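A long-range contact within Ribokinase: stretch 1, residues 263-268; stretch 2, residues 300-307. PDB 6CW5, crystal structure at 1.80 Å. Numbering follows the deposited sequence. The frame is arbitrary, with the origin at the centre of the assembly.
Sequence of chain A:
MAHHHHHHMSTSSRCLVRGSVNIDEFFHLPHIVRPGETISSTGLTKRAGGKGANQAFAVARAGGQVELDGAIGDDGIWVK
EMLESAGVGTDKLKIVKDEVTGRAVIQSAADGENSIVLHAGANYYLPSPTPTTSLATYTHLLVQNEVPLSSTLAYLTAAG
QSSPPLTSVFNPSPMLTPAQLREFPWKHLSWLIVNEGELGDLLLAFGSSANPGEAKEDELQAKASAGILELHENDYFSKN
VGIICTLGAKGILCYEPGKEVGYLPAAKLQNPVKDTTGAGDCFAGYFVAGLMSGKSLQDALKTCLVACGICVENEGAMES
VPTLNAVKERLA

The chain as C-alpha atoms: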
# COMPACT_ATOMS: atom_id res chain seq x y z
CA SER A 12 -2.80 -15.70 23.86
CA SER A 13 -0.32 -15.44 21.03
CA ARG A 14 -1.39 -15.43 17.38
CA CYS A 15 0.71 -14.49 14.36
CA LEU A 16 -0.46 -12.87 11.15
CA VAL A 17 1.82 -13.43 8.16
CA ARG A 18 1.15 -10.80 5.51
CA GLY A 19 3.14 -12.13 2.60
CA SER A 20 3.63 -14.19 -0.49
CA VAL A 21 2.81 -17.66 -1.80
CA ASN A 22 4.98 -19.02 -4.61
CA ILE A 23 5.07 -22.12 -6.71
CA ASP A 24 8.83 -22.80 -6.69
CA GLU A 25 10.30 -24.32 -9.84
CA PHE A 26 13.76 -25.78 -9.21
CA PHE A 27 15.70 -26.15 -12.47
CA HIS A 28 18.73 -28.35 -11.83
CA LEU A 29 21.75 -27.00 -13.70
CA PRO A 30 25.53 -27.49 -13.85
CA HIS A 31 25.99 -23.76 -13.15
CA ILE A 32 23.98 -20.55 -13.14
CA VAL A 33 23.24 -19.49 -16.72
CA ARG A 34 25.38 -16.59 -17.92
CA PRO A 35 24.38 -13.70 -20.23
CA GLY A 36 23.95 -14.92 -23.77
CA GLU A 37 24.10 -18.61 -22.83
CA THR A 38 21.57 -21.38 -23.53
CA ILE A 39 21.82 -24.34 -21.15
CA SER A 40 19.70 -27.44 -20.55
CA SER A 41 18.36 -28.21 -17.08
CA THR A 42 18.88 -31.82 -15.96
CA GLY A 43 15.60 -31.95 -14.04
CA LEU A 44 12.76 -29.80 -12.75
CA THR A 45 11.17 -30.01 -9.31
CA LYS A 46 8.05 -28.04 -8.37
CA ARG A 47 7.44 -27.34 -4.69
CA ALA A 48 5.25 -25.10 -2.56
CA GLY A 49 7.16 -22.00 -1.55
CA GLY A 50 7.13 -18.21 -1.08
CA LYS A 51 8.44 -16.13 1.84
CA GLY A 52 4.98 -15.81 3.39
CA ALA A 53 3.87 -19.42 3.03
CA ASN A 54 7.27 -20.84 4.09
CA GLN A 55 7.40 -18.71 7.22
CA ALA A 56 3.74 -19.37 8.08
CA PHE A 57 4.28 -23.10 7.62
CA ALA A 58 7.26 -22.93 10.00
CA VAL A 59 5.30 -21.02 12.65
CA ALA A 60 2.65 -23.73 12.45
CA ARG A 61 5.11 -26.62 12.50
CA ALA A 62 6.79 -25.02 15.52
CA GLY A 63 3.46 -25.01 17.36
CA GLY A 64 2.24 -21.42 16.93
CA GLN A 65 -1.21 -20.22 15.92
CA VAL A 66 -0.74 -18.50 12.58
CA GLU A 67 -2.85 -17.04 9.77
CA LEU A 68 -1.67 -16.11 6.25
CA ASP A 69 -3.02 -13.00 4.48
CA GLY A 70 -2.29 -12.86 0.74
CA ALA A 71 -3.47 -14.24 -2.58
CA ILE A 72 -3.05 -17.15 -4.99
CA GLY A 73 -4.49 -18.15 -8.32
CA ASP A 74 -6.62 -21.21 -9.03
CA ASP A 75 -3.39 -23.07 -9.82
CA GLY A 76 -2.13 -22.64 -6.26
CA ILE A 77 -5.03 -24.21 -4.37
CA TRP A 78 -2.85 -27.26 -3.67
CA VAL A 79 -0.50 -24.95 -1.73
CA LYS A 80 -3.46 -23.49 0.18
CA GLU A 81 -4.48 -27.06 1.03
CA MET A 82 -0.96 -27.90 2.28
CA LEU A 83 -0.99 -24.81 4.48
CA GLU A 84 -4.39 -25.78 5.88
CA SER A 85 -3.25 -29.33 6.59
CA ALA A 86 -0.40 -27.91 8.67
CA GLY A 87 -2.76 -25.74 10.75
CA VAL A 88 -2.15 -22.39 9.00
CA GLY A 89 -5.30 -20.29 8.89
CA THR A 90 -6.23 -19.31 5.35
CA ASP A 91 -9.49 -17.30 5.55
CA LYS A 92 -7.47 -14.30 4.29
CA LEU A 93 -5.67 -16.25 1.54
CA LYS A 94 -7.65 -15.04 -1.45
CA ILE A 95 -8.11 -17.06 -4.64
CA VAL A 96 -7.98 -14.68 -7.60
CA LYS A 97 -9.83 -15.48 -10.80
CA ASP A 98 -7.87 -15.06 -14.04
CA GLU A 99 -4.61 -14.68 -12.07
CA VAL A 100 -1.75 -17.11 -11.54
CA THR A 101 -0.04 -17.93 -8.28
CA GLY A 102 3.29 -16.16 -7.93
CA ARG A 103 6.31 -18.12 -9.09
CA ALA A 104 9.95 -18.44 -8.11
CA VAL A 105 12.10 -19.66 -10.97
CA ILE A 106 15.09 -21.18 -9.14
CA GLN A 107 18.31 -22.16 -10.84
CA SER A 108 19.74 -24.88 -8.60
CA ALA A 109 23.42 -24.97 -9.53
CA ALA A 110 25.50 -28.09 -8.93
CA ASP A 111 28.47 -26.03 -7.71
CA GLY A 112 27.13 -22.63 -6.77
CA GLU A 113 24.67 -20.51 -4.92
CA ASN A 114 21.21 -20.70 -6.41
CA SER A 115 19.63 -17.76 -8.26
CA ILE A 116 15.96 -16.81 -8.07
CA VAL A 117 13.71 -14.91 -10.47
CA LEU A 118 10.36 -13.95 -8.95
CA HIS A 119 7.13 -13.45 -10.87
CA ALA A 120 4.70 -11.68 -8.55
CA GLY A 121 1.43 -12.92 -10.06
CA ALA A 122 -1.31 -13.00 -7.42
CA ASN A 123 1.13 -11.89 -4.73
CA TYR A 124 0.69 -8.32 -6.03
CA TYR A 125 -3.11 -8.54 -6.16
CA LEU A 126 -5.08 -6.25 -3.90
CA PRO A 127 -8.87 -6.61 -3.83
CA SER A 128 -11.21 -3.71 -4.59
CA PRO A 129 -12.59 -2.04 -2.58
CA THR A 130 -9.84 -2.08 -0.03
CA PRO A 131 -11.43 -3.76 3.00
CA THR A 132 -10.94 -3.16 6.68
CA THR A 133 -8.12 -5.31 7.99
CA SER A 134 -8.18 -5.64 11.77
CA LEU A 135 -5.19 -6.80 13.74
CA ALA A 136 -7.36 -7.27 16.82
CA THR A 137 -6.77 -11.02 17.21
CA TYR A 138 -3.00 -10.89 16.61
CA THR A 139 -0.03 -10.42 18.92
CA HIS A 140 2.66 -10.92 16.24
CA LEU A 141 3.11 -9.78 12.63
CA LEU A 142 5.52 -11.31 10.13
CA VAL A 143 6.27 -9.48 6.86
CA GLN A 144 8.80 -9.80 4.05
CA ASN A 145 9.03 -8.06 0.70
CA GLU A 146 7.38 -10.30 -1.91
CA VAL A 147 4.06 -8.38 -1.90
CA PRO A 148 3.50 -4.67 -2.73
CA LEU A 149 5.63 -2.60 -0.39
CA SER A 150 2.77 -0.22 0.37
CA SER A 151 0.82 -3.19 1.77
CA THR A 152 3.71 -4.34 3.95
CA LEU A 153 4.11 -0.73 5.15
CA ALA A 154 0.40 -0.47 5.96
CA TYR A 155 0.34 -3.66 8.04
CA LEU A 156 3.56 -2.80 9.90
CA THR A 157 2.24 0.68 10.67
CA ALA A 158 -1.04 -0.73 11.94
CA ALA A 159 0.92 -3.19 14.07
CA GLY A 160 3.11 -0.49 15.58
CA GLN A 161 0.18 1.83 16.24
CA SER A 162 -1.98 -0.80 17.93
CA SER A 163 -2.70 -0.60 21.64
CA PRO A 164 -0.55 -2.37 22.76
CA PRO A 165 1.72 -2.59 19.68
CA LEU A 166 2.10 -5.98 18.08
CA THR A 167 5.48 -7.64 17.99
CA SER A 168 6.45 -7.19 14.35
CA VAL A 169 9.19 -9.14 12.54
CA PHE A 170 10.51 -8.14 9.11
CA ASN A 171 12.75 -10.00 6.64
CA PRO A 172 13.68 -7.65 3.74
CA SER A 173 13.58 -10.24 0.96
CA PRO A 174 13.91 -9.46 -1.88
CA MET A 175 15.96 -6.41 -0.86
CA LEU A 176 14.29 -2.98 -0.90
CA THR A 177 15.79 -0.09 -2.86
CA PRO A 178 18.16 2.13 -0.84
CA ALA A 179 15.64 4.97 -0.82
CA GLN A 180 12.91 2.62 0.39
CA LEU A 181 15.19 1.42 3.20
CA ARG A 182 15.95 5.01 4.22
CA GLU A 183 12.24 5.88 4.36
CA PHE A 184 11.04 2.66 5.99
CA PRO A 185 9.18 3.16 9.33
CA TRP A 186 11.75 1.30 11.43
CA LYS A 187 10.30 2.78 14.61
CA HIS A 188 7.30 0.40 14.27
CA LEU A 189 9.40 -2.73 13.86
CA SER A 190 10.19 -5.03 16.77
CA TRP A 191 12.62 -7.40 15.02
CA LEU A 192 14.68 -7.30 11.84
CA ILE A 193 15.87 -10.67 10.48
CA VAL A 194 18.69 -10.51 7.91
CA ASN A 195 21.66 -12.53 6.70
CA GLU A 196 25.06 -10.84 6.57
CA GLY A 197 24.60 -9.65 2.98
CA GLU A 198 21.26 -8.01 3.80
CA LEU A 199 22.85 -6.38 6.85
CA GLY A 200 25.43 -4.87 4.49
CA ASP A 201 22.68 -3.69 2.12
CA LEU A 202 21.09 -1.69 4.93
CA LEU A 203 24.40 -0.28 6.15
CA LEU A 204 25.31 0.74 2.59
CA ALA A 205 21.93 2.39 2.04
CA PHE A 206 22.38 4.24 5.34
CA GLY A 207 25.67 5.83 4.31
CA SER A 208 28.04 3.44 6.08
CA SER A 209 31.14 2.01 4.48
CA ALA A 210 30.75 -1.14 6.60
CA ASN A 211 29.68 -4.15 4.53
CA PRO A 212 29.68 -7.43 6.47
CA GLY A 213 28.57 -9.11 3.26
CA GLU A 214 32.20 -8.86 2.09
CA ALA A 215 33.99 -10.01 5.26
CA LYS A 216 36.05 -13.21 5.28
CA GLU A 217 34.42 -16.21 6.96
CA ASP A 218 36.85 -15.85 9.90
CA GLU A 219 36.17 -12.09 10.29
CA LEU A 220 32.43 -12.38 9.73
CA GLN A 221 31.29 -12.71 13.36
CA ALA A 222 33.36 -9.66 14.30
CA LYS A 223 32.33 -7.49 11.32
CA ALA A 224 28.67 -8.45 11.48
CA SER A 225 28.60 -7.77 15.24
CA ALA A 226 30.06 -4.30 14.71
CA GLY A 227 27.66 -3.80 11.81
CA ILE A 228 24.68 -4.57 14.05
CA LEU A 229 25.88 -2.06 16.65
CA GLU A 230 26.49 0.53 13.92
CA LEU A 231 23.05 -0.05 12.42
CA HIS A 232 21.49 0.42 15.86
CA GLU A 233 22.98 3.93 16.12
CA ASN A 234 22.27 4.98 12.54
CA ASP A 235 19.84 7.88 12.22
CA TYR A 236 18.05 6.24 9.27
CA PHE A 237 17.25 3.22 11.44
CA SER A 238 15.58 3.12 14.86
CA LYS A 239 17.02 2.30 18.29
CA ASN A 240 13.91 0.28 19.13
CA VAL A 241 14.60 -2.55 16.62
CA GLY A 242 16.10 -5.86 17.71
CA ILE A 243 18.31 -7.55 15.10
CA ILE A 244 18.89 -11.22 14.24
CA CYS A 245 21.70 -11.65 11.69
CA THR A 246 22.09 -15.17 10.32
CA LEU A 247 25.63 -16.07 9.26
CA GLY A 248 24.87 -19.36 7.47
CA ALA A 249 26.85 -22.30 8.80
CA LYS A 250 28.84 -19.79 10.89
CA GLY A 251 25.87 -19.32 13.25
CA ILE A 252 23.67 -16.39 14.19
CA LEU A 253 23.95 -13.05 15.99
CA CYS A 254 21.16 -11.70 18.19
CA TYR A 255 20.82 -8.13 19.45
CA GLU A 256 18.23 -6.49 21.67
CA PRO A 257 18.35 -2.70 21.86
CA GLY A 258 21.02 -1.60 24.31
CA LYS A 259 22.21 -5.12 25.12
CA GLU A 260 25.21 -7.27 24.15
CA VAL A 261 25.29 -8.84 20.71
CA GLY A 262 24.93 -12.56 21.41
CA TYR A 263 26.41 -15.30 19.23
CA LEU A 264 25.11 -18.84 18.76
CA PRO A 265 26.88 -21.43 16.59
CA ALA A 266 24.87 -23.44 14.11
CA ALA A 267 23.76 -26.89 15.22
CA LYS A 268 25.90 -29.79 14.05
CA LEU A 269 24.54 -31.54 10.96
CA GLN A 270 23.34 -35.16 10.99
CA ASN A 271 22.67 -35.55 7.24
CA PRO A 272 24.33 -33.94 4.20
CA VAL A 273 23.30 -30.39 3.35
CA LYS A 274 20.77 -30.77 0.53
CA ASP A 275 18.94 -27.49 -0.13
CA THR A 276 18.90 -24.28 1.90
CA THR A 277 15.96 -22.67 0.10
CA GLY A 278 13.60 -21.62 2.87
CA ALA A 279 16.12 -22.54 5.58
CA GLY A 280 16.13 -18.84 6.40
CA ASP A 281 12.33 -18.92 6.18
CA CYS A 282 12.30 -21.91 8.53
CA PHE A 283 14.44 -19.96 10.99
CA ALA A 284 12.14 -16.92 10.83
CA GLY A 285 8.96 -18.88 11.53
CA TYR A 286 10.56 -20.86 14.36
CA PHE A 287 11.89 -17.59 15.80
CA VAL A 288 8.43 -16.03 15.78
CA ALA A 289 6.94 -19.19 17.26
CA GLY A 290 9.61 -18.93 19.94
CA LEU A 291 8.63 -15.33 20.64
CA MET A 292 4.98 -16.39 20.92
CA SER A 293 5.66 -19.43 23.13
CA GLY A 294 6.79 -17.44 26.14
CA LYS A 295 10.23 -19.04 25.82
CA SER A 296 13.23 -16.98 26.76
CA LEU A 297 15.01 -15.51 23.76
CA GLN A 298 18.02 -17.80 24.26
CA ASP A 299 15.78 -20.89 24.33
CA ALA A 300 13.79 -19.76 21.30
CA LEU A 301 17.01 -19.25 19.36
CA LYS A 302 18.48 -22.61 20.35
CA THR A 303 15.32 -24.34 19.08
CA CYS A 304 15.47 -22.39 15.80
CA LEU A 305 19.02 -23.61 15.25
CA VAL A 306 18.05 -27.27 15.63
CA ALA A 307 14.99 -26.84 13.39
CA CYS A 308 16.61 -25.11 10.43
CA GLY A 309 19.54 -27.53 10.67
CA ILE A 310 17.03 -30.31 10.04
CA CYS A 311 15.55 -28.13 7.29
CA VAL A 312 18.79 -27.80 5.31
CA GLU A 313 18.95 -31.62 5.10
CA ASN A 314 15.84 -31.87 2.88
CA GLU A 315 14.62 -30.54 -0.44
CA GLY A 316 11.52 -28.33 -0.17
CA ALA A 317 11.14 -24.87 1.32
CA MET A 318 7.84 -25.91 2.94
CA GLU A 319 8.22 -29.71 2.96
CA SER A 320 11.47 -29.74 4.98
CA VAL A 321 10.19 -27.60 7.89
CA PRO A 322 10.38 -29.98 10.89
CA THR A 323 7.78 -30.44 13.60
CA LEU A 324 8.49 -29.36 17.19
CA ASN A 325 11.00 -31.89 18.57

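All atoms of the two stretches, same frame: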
# COMPACT_ATOMS: atom_id res chain seq x y z
N TYR A 263 26.07 -14.41 20.34
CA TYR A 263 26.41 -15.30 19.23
C TYR A 263 26.04 -16.73 19.58
O TYR A 263 26.38 -17.21 20.66
CB TYR A 263 27.91 -15.23 18.89
CG TYR A 263 28.32 -16.28 17.89
CD1 TYR A 263 28.05 -16.12 16.55
CD2 TYR A 263 28.97 -17.44 18.30
CE1 TYR A 263 28.40 -17.07 15.64
CE2 TYR A 263 29.33 -18.40 17.40
CZ TYR A 263 29.04 -18.21 16.07
OH TYR A 263 29.38 -19.15 15.14
N LEU A 264 25.37 -17.41 18.65
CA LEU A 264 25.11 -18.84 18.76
C LEU A 264 25.64 -19.58 17.54
O LEU A 264 25.32 -19.20 16.40
CB LEU A 264 23.61 -19.12 18.91
CG LEU A 264 22.97 -18.99 20.29
CD1 LEU A 264 23.01 -17.56 20.79
CD2 LEU A 264 21.54 -19.47 20.24
N PRO A 265 26.40 -20.64 17.73
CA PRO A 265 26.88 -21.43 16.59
C PRO A 265 25.75 -22.28 16.02
O PRO A 265 24.78 -22.63 16.70
CB PRO A 265 27.98 -22.30 17.20
CG PRO A 265 27.53 -22.51 18.61
CD PRO A 265 26.86 -21.20 19.02
N ALA A 266 25.88 -22.61 14.75
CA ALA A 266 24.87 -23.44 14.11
C ALA A 266 24.94 -24.86 14.67
O ALA A 266 26.02 -25.36 15.02
CB ALA A 266 25.08 -23.47 12.60
N ALA A 267 23.78 -25.50 14.76
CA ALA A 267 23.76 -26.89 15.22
C ALA A 267 24.60 -27.77 14.30
O ALA A 267 24.79 -27.47 13.12
CB ALA A 267 22.32 -27.39 15.27
N LYS A 268 25.13 -28.85 14.86
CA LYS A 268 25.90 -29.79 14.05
C LYS A 268 24.96 -30.61 13.17
O LYS A 268 23.87 -31.00 13.59
CB LYS A 268 26.74 -30.71 14.94
N ALA A 300 14.43 -19.82 22.60
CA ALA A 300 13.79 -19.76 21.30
C ALA A 300 14.82 -19.86 20.19
O ALA A 300 14.60 -20.55 19.18
CB ALA A 300 12.98 -18.47 21.17
N LEU A 301 15.97 -19.21 20.37
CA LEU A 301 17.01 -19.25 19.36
C LEU A 301 17.64 -20.63 19.26
O LEU A 301 17.92 -21.11 18.16
CB LEU A 301 18.07 -18.19 19.66
CG LEU A 301 17.61 -16.76 19.37
CD1 LEU A 301 18.69 -15.77 19.76
CD2 LEU A 301 17.26 -16.61 17.90
N LYS A 302 17.88 -21.28 20.40
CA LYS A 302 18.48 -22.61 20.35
C LYS A 302 17.57 -23.58 19.59
O LYS A 302 18.05 -24.38 18.78
CB LYS A 302 18.76 -23.12 21.76
N THR A 303 16.26 -23.48 19.80
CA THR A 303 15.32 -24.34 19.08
C THR A 303 15.35 -24.06 17.58
O THR A 303 15.35 -24.99 16.77
CB THR A 303 13.90 -24.17 19.62
OG1 THR A 303 13.90 -24.43 21.03
CG2 THR A 303 12.94 -25.14 18.95
N CYS A 304 15.34 -22.77 17.21
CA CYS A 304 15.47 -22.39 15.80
C CYS A 304 16.66 -23.07 15.15
O CYS A 304 16.56 -23.58 14.02
CB CYS A 304 15.65 -20.88 15.65
SG CYS A 304 14.27 -19.88 16.15
N LEU A 305 17.80 -23.07 15.83
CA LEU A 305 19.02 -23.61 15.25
C LEU A 305 18.88 -25.10 14.95
O LEU A 305 19.31 -25.57 13.89
CB LEU A 305 20.20 -23.34 16.19
CG LEU A 305 20.56 -21.86 16.15
CD1 LEU A 305 21.68 -21.52 17.12
CD2 LEU A 305 20.96 -21.50 14.74
N VAL A 306 18.28 -25.85 15.87
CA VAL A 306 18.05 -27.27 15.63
C VAL A 306 17.08 -27.48 14.48
O VAL A 306 17.27 -28.36 13.63
CB VAL A 306 17.57 -27.96 16.92
CG1 VAL A 306 17.22 -29.41 16.65
CG2 VAL A 306 18.65 -27.85 17.99
N ALA A 307 16.02 -26.65 14.41
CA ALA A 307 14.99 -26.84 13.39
C ALA A 307 15.52 -26.59 11.99
O ALA A 307 15.40 -27.44 11.11
CB ALA A 307 13.80 -25.93 13.68
O HOH W 1 21.72 -24.32 12.75

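The contact is a small apolar one, burying 266 Å² in total, in which the end of a strand and the loop that follows it lie along one side of a helix. Its main pieces are Leu 264 and Leu 305, with Leu 301 and Ala 267 adding to them. Leu 264, in the strand, directs its CA-to-CB bond toward the helix, and Leu 301 and Leu 305, one turn apart, direct theirs toward the strand and loop. The spacing of four residues places the two helical leucines on the same side of the helix, so one strand leucine can touch both.

CD2 of Leu 264 lies 3.7 Å from CB of Leu 301 and also 3.7 Å from CD1 of Leu 305, so this one methyl packs against both turns; CB of Leu 264 adds a 3.6 Å approach to CD1 of Leu 305. CD2 of Leu 264 also comes within 4.1 Å of the backbone N of Lys 302, close enough to pack against the helix backbone as well as its side chains. Both helical leucines are m at chi1 and t at chi2, a common choice on helices; Leu 264 is m, p. Leu 305 loses the most area to the other stretch, 81 Å², and Leu 264 follows with 69 Å².

Leu 305 also meets the loop backbone. Its CD1 is 3.3 Å from O of Pro 265, a tight van der Waals approach of a methyl to a carbonyl oxygen, and its CD2 is 4.4 Å from CA of Ala 266. One branched side chain thus spans three consecutive residues, from the last of the strand into the loop. Pro 265 turns its CA-to-CB bond away from the helix and Ala 266 points sideways, so here the chain offers mainly backbone to the leucine.

At Ala 267 the side chain points toward the helix again, and the roles reverse: a small side chain packs against helix backbone. Its CB sits 3.8 Å from O of Leu 305 and 4.3 Å from CA of Val 306. The spacing tightens along the contact, from 7.8 Å between the CA atoms of Leu 264 and Lys 302 to 5.7 Å between those of Ala 267 and Val 306. At the closer end the methyl of alanine suffices to reach the helix, and Val 306 turns its own CA-to-CB bond away.

Polar linkage across the contact runs through water. No direct hydrogen bond joins the modelled atoms of the two stretches, but one water accepts from N of Ala 267 at 3.1 Å and donates to O of Leu 305 at 2.9 Å, bridging loop and helix backbones.

Within the helix, the backbone pattern continues regularly: N of Leu 305 donates to O of Leu 301 at 3.0 Å, consistent with the one-turn spacing that puts both leucines on the same side. The rule to be read is economical: branched side chains fill the wider end, and an alanine with a bridging water serves the narrower one.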